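Local coordinates for protein deseasin MCP-01 (Pseudoalteromonas sp., PDB 3VV3) that probably cleaves peptide bonds in collagen as a bacterial serine protease of the subtilisin family, at residues N202-D208 with F237-T243; S224-T228 with G268-T273. All coordinates share one frame; numbering follows the deposited sequence.

Interaction 1: N202-D208 with F237-T243; sequences NDAVDND and FSQWGLT
The indole of Trp-240 has one face covered by the backbone of Val-205 and Asp-206, in a contact that joins the loop after strand 195-199 to the loop after strand 222-228, neighbours in the subtilisin-type parallel sheet. Val-205 O and Asp-206 N sit over this face, toward the rim of the ring, and CA of Asp-206 makes a CH-pi contact 3.9 Å from the centroid of the five-membered ring. The ring reaches this place because CG of Trp-240 stands between its own backbone N and carbonyl carbon (chi1 65°). The carboxylate of Asp-206 is turned nearly parallel to the indole, 9° between planes, although the two side chains run at about a right angle. Lys-312 adds a cation-pi contact to Trp-240.

A single beta bridge pins the backbones here: Trp-240 N donates to Val-205 O over 3.2 Å, and Asn-207 N to Trp-240 O over 2.7 Å, the second bond nearly straight (166°). The Gln-239 side chain runs alongside Val-205, its CG 3.8 Å from Val-205 CG2, and its amide ends between Asn-207 and the backbone of Asp-203. At the Asn-202 end, Ala-204 N makes a weak bond to Phe-237 O. Several residues of this end, among them Asp-203 and Phe-237, also meet the second subunit.

At the other end Asp-206 OD1 closes an Asx turn by accepting from Asp-208 N, and a water joins the same oxygen to Leu-242 N. Asp-208 also bonds to Ser-244 through OD1, while its OD2 is gripped twice by Thr-243: the backbone N approaches on the syn lone pair at 2.9 Å, and Thr-243 OG1 donates from above the carboxylate plane at 2.8 Å.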
ATOM      1  N   ASN A 202       6.221   6.256  -2.686  1.00  4.14           N
ATOM      2  CA  ASN A 202       6.174   6.306  -1.220  1.00  5.22           C
ATOM      3  C   ASN A 202       7.450   5.863  -0.515  1.00  6.45           C
ATOM      4  O   ASN A 202       7.404   5.394   0.623  1.00  6.81           O
ATOM      5  CB  ASN A 202       5.028   5.453  -0.690  1.00  6.16           C
ATOM      6  CG  ASN A 202       3.695   5.847  -1.274  1.00  6.27           C
ATOM      7  OD1 ASN A 202       3.513   6.975  -1.705  1.00  9.21           O
ATOM      8  ND2 ASN A 202       2.753   4.910  -1.289  1.00  9.13           N
ATOM      9  N   ASP A 203       8.583   6.029  -1.178  1.00  5.60           N
ATOM     10  CA  ASP A 203       9.829   5.534  -0.619  1.00  7.40           C
ATOM     11  C   ASP A 203      10.742   6.633  -0.080  1.00  7.93           C
ATOM     12  O   ASP A 203      11.898   6.379   0.239  1.00  9.21           O
ATOM     13  CB  ASP A 203      10.573   4.669  -1.641  1.00  8.91           C
ATOM     14  CG  ASP A 203      11.609   3.775  -0.987  1.00 20.23           C
ATOM     15  OD1 ASP A 203      11.217   2.953  -0.130  1.00 26.60           O
ATOM     16  OD2 ASP A 203      12.808   3.907  -1.314  1.00 24.17           O
ATOM     17  N   ALA A 204      10.221   7.849   0.035  1.00  6.33           N
ATOM     18  CA  ALA A 204      10.942   8.918   0.731  1.00  7.06           C
ATOM     19  C   ALA A 204      12.367   9.134   0.220  1.00  9.45           C
ATOM     20  O   ALA A 204      13.315   9.221   1.006  1.00 10.41           O
ATOM     21  CB  ALA A 204      10.945   8.667   2.243  1.00  8.08           C
ATOM     22  N   VAL A 205      12.506   9.237  -1.099  1.00  8.71           N
ATOM     23  CA  VAL A 205      13.782   9.567  -1.723  1.00 11.12           C
ATOM     24  C   VAL A 205      13.603  10.600  -2.829  1.00 11.27           C
ATOM     25  O   VAL A 205      12.480  10.892  -3.253  1.00  7.25           O
ATOM     26  CB  VAL A 205      14.484   8.327  -2.308  1.00 10.73           C
ATOM     27  CG1 VAL A 205      14.866   7.354  -1.186  1.00  7.82           C
ATOM     28  CG2 VAL A 205      13.604   7.655  -3.357  1.00 10.17           C
ATOM     29  N   ASP A 206      14.730  11.133  -3.286  1.00 10.96           N
ATOM     30  CA  ASP A 206      14.783  12.161  -4.322  1.00 10.68           C
ATOM     31  C   ASP A 206      14.696  11.543  -5.716  1.00  8.10           C
ATOM     32  O   ASP A 206      15.599  10.818  -6.140  1.00  9.28           O
ATOM     33  CB  ASP A 206      16.092  12.944  -4.144  1.00 10.88           C
ATOM     34  CG  ASP A 206      16.370  13.910  -5.277  1.00 15.70           C
ATOM     35  OD1 ASP A 206      15.440  14.238  -6.044  1.00 12.07           O
ATOM     36  OD2 ASP A 206      17.539  14.348  -5.390  1.00 17.24           O
ATOM     37  N   ASN A 207      13.603  11.822  -6.429  1.00  9.20           N
ATOM     38  CA  ASN A 207      13.367  11.227  -7.742  1.00  7.08           C
ATOM     39  C   ASN A 207      14.256  11.804  -8.844  1.00  8.71           C
ATOM     40  O   ASN A 207      14.362  11.221  -9.922  1.00  9.34           O
ATOM     41  CB  ASN A 207      11.895  11.342  -8.150  1.00  7.51           C
ATOM     42  CG  ASN A 207      10.994  10.407  -7.366  1.00  7.71           C
ATOM     43  OD1 ASN A 207      11.461   9.606  -6.559  1.00  7.82           O
ATOM     44  ND2 ASN A 207       9.688  10.494  -7.617  1.00  7.52           N
ATOM     45  N   ASP A 208      14.887  12.944  -8.574  1.00 10.67           N
ATOM     46  CA  ASP A 208      15.845  13.495  -9.526  1.00 11.15           C
ATOM     47  C   ASP A 208      17.092  12.611  -9.591  1.00 12.69           C
ATOM     48  O   ASP A 208      17.733  12.517 -10.635  1.00 13.60           O
ATOM     49  CB  ASP A 208      16.220  14.939  -9.177  1.00 11.01           C
ATOM     50  CG  ASP A 208      15.121  15.930  -9.523  1.00 14.19           C
ATOM     51  OD1 ASP A 208      13.944  15.523  -9.592  1.00 10.04           O
ATOM     52  OD2 ASP A 208      15.436  17.126  -9.723  1.00 14.86           O
ATOM     53  N   PHE A 237       6.573   9.700   4.105  1.00  5.76           N
ATOM     54  CA  PHE A 237       6.828   8.667   3.103  1.00  7.33           C
ATOM     55  C   PHE A 237       7.029   9.192   1.682  1.00  5.65           C
ATOM     56  O   PHE A 237       7.495   8.459   0.817  1.00  4.83           O
ATOM     57  CB  PHE A 237       5.690   7.632   3.092  1.00  6.34           C
ATOM     58  CG  PHE A 237       4.324   8.237   2.880  1.00  6.13           C
ATOM     59  CD1 PHE A 237       3.920   8.632   1.616  1.00  5.87           C
ATOM     60  CD2 PHE A 237       3.450   8.403   3.946  1.00  8.23           C
ATOM     61  CE1 PHE A 237       2.669   9.200   1.408  1.00  5.68           C
ATOM     62  CE2 PHE A 237       2.175   8.969   3.752  1.00  6.29           C
ATOM     63  CZ  PHE A 237       1.790   9.368   2.478  1.00  5.37           C
ATOM     64  N   SER A 238       6.685  10.450   1.429  1.00  4.59           N
ATOM     65  CA  SER A 238       6.617  10.921   0.041  1.00  4.95           C
ATOM     66  C   SER A 238       7.968  11.032  -0.652  1.00  6.69           C
ATOM     67  O   SER A 238       8.924  11.543  -0.087  1.00  7.38           O
ATOM     68  CB  SER A 238       5.909  12.278  -0.047  1.00  7.53           C
ATOM     69  OG  SER A 238       5.655  12.631  -1.409  1.00  6.17           O
ATOM     70  N   GLN A 239       8.023  10.589  -1.898  1.00  5.89           N
ATOM     71  CA  GLN A 239       9.159  10.913  -2.750  1.00  4.93           C
ATOM     72  C   GLN A 239       9.000  12.365  -3.217  1.00  6.94           C
ATOM     73  O   GLN A 239       7.930  12.961  -3.063  1.00  6.27           O
ATOM     74  CB  GLN A 239       9.256   9.913  -3.916  1.00  4.28           C
ATOM     75  CG  GLN A 239       9.873   8.576  -3.461  1.00  5.57           C
ATOM     76  CD  GLN A 239       9.681   7.431  -4.437  1.00  7.95           C
ATOM     77  OE1 GLN A 239      10.161   7.461  -5.579  1.00 11.28           O
ATOM     78  NE2 GLN A 239       8.995   6.399  -3.982  1.00  5.99           N
ATOM     79  N   TRP A 240      10.074  12.946  -3.735  1.00  6.62           N
ATOM     80  CA  TRP A 240      10.047  14.334  -4.186  1.00  8.77           C
ATOM     81  C   TRP A 240      11.006  14.448  -5.361  1.00  7.87           C
ATOM     82  O   TRP A 240      11.588  13.454  -5.784  1.00  6.20           O
ATOM     83  CB  TRP A 240      10.453  15.291  -3.053  1.00  7.21           C
ATOM     84  CG  TRP A 240      11.878  15.111  -2.610  1.00  9.28           C
ATOM     85  CD1 TRP A 240      12.983  15.752  -3.104  1.00 10.30           C
ATOM     86  CD2 TRP A 240      12.356  14.205  -1.607  1.00 10.19           C
ATOM     87  NE1 TRP A 240      14.118  15.305  -2.463  1.00 13.11           N
ATOM     88  CE2 TRP A 240      13.758  14.358  -1.539  1.00 13.18           C
ATOM     89  CE3 TRP A 240      11.734  13.288  -0.755  1.00 10.93           C
ATOM     90  CZ2 TRP A 240      14.546  13.622  -0.652  1.00 13.59           C
ATOM     91  CZ3 TRP A 240      12.525  12.557   0.128  1.00 11.72           C
ATOM     92  CH2 TRP A 240      13.910  12.732   0.170  1.00 12.66           C
ATOM     93  N   GLY A 241      11.154  15.648  -5.910  1.00  7.29           N
ATOM     94  CA  GLY A 241      12.109  15.863  -6.987  1.00  8.08           C
ATOM     95  C   GLY A 241      12.026  17.290  -7.493  1.00  8.03           C
ATOM     96  O   GLY A 241      10.997  17.701  -8.012  1.00  9.11           O
ATOM     97  N   LEU A 242      13.108  18.049  -7.340  1.00  8.34           N
ATOM     98  CA  LEU A 242      13.110  19.460  -7.733  1.00 10.80           C
ATOM     99  C   LEU A 242      12.658  19.668  -9.183  1.00 10.73           C
ATOM    100  O   LEU A 242      11.942  20.626  -9.489  1.00 10.28           O
ATOM    101  CB  LEU A 242      14.497  20.081  -7.505  1.00 11.59           C
ATOM    102  CG  LEU A 242      14.699  21.522  -7.970  1.00 12.76           C
ATOM    103  CD1 LEU A 242      13.783  22.484  -7.221  1.00 11.35           C
ATOM    104  CD2 LEU A 242      16.155  21.920  -7.783  1.00 14.24           C
ATOM    105  N   THR A 243      13.055  18.760 -10.069  1.00  9.98           N
ATOM    106  CA  THR A 243      12.671  18.871 -11.472  1.00 10.45           C
ATOM    107  C   THR A 243      11.695  17.777 -11.905  1.00 10.03           C
ATOM    108  O   THR A 243      10.966  17.949 -12.888  1.00  9.64           O
ATOM    109  CB  THR A 243      13.904  18.866 -12.408  1.00 13.16           C
ATOM    110  OG1 THR A 243      14.568  17.598 -12.337  1.00 12.10           O
ATOM    111  CG2 THR A 243      14.887  19.977 -12.020  1.00 14.29           C
TER
HETATM  112  O   HOH W   1      15.535  17.095  -5.997  1.00 10.93           O

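Interaction 2: S224-T228 with G268-T273; sequences SIAST and GTSMAT
Ile-225 and Ala-272 meet through single methyls where strand 222-228 of the central parallel sheet runs past the first turn of helix 269-284, part of the alpha/beta architecture of the subtilisin fold. The axes of the short segments 224-228 and 269-273 come within 6.9 Å at an angle of 114°. Ile-225 and Ser-227, alternate residues on one strand face, point toward the helix, and Ala-272 points back at the strand. CG2 of Ile-225, anti to the backbone N, lies 3.7 Å from CB of Ala-272, whereas the longer CG1 branch leads away from the helix. The same Ala-272 methyl also rests 3.7 Å from Ala-226 O, so the small side chain fits down against the strand backbone.

One turn earlier, the Thr-269 methyl CG2 rests against both the backbone N and CB of Ser-227, each at 3.8 Å, while both hydroxyls are bonded to other parts of the fold, Thr-269 OG1 to Gly-201 N and Ser-227 OG to Ser-235. Gly-268 is the N-cap residue, and its carbonyl oxygen accepts from Met-271 N. Ser-270, which probably serves as the nucleophile of a Ser-His-Asp triad with His-105 and Asp-50, points away from the strand.

Thr-273 turns its hydroxyl back along the helix, with OG1 4.1 Å from Ile-225 CB. Thr-269 O takes two bonds from Thr-273, N and OG1 arriving from opposite faces of the carbonyl plane, each at 3.0 Å.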
ATOM      1  N   SER A 224       3.261  15.242 -11.912  1.00  5.70           N
ATOM      2  CA  SER A 224       3.763  14.310 -10.898  1.00  6.57           C
ATOM      3  C   SER A 224       3.528  14.862  -9.511  1.00  5.69           C
ATOM      4  O   SER A 224       3.918  15.996  -9.217  1.00  7.56           O
ATOM      5  CB  SER A 224       5.272  14.055 -11.071  1.00 10.54           C
ATOM      6  OG  SER A 224       5.540  13.444 -12.311  1.00 23.59           O
ATOM      7  N   ILE A 225       2.929  14.046  -8.648  1.00  4.11           N
ATOM      8  CA  ILE A 225       2.385  14.554  -7.390  1.00  5.01           C
ATOM      9  C   ILE A 225       3.021  13.938  -6.139  1.00  6.42           C
ATOM     10  O   ILE A 225       3.034  12.720  -5.979  1.00  6.08           O
ATOM     11  CB  ILE A 225       0.856  14.338  -7.355  1.00  4.39           C
ATOM     12  CG1 ILE A 225       0.201  15.003  -8.578  1.00  4.31           C
ATOM     13  CG2 ILE A 225       0.269  14.847  -6.048  1.00  6.38           C
ATOM     14  CD1 ILE A 225       0.568  16.466  -8.744  1.00  4.67           C
ATOM     15  N   ALA A 226       3.550  14.793  -5.262  1.00  5.35           N
ATOM     16  CA  ALA A 226       4.021  14.365  -3.945  1.00  4.34           C
ATOM     17  C   ALA A 226       2.864  14.454  -2.965  1.00  6.02           C
ATOM     18  O   ALA A 226       1.861  15.135  -3.230  1.00  5.52           O
ATOM     19  CB  ALA A 226       5.194  15.242  -3.477  1.00  4.92           C
ATOM     20  N   SER A 227       3.010  13.791  -1.821  1.00  4.25           N
ATOM     21  CA  SER A 227       1.961  13.754  -0.813  1.00  5.72           C
ATOM     22  C   SER A 227       2.238  14.715   0.344  1.00  6.29           C
ATOM     23  O   SER A 227       3.377  14.864   0.782  1.00  5.90           O
ATOM     24  CB  SER A 227       1.812  12.328  -0.268  1.00  6.03           C
ATOM     25  OG  SER A 227       0.880  12.293   0.802  1.00  4.88           O
ATOM     26  N   THR A 228       1.178  15.352   0.834  1.00  6.27           N
ATOM     27  CA  THR A 228       1.247  16.204   2.024  1.00  4.92           C
ATOM     28  C   THR A 228       0.316  15.685   3.114  1.00  6.58           C
ATOM     29  O   THR A 228      -0.584  14.872   2.854  1.00  4.65           O
ATOM     30  CB  THR A 228       0.887  17.672   1.691  1.00  6.78           C
ATOM     31  OG1 THR A 228      -0.462  17.748   1.199  1.00  7.05           O
ATOM     32  CG2 THR A 228       1.833  18.226   0.641  1.00  7.85           C
ATOM     33  N   GLY A 268      -0.747   7.491   1.001  1.00  7.38           N
ATOM     34  CA  GLY A 268       0.245   7.316  -0.046  1.00  6.30           C
ATOM     35  C   GLY A 268       0.177   8.431  -1.069  1.00  6.49           C
ATOM     36  O   GLY A 268      -0.777   9.211  -1.095  1.00  5.73           O
ATOM     37  N   THR A 269       1.197   8.527  -1.910  1.00  5.93           N
ATOM     38  CA  THR A 269       1.102   9.430  -3.047  1.00  6.76           C
ATOM     39  C   THR A 269      -0.052   9.008  -3.967  1.00  6.44           C
ATOM     40  O   THR A 269      -0.567   9.824  -4.726  1.00  4.72           O
ATOM     41  CB  THR A 269       2.430   9.518  -3.830  1.00  3.53           C
ATOM     42  OG1 THR A 269       2.900   8.202  -4.147  1.00  6.45           O
ATOM     43  CG2 THR A 269       3.481  10.226  -2.984  1.00  5.28           C
ATOM     44  N   SER A 270      -0.459   7.741  -3.878  1.00  4.16           N
ATOM     45  CA  SER A 270      -1.621   7.244  -4.612  1.00  7.72           C
ATOM     46  C   SER A 270      -2.909   7.959  -4.210  1.00  6.06           C
ATOM     47  O   SER A 270      -3.859   8.008  -4.979  1.00  5.05           O
ATOM     48  CB  SER A 270      -1.794   5.738  -4.397  1.00  8.45           C
ATOM     49  OG  SER A 270      -0.809   5.012  -5.104  1.00 17.53           O
ATOM     50  N   MET A 271      -2.935   8.498  -2.998  1.00  5.39           N
ATOM     51  CA  MET A 271      -4.102   9.227  -2.488  1.00  4.18           C
ATOM     52  C   MET A 271      -4.012  10.718  -2.814  1.00  5.10           C
ATOM     53  O   MET A 271      -5.030  11.408  -2.932  1.00  5.29           O
ATOM     54  CB  MET A 271      -4.237   9.027  -0.966  1.00  4.62           C
ATOM     55  CG  MET A 271      -4.757   7.652  -0.529  1.00  6.96           C
ATOM     56  SD  MET A 271      -3.646   6.261  -0.876  1.00  8.14           S
ATOM     57  CE  MET A 271      -4.577   5.445  -2.178  1.00 10.53           C
ATOM     58  N   ALA A 272      -2.787  11.217  -2.953  1.00  4.98           N
ATOM     59  CA  ALA A 272      -2.569  12.613  -3.325  1.00  4.33           C
ATOM     60  C   ALA A 272      -2.958  12.836  -4.789  1.00  5.05           C
ATOM     61  O   ALA A 272      -3.579  13.840  -5.143  1.00  4.96           O
ATOM     62  CB  ALA A 272      -1.098  13.000  -3.097  1.00  4.66           C
ATOM     63  N   THR A 273      -2.576  11.885  -5.633  1.00  3.41           N
ATOM     64  CA  THR A 273      -2.829  11.955  -7.068  1.00  4.68           C
ATOM     65  C   THR A 273      -4.296  12.253  -7.435  1.00  4.65           C
ATOM     66  O   THR A 273      -4.556  13.163  -8.237  1.00  4.69           O
ATOM     67  CB  THR A 273      -2.281  10.673  -7.742  1.00  4.13           C
ATOM     68  OG1 THR A 273      -0.857  10.645  -7.551  1.00  7.28           O
ATOM     69  CG2 THR A 273      -2.579  10.631  -9.234  1.00  5.01           C
TER

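How the interactions relate
Interaction 1 continues outward from interaction 2: their centres lie 11 Å apart, their segments alternate along the chain, and the loops holding 202-208 and 237-243 each follow a strand of the central sheet. Two probable hydrogen bonds tie the contacts together. Asn-202 OD1 probably accepts from Thr-269 N at 2.8 Å, at the start of the helix that carries Ser-270, and Ser-238 OG lies 2.9 Å from Ser-227 N on the strand. Phe-237 CE1 also packs 3.4 Å from Gly-268 CA. Asn-202 lies near the probable triad without touching it, and its place after strand 195-199 is consistent with its being the oxyanion-hole asparagine of subtilisins.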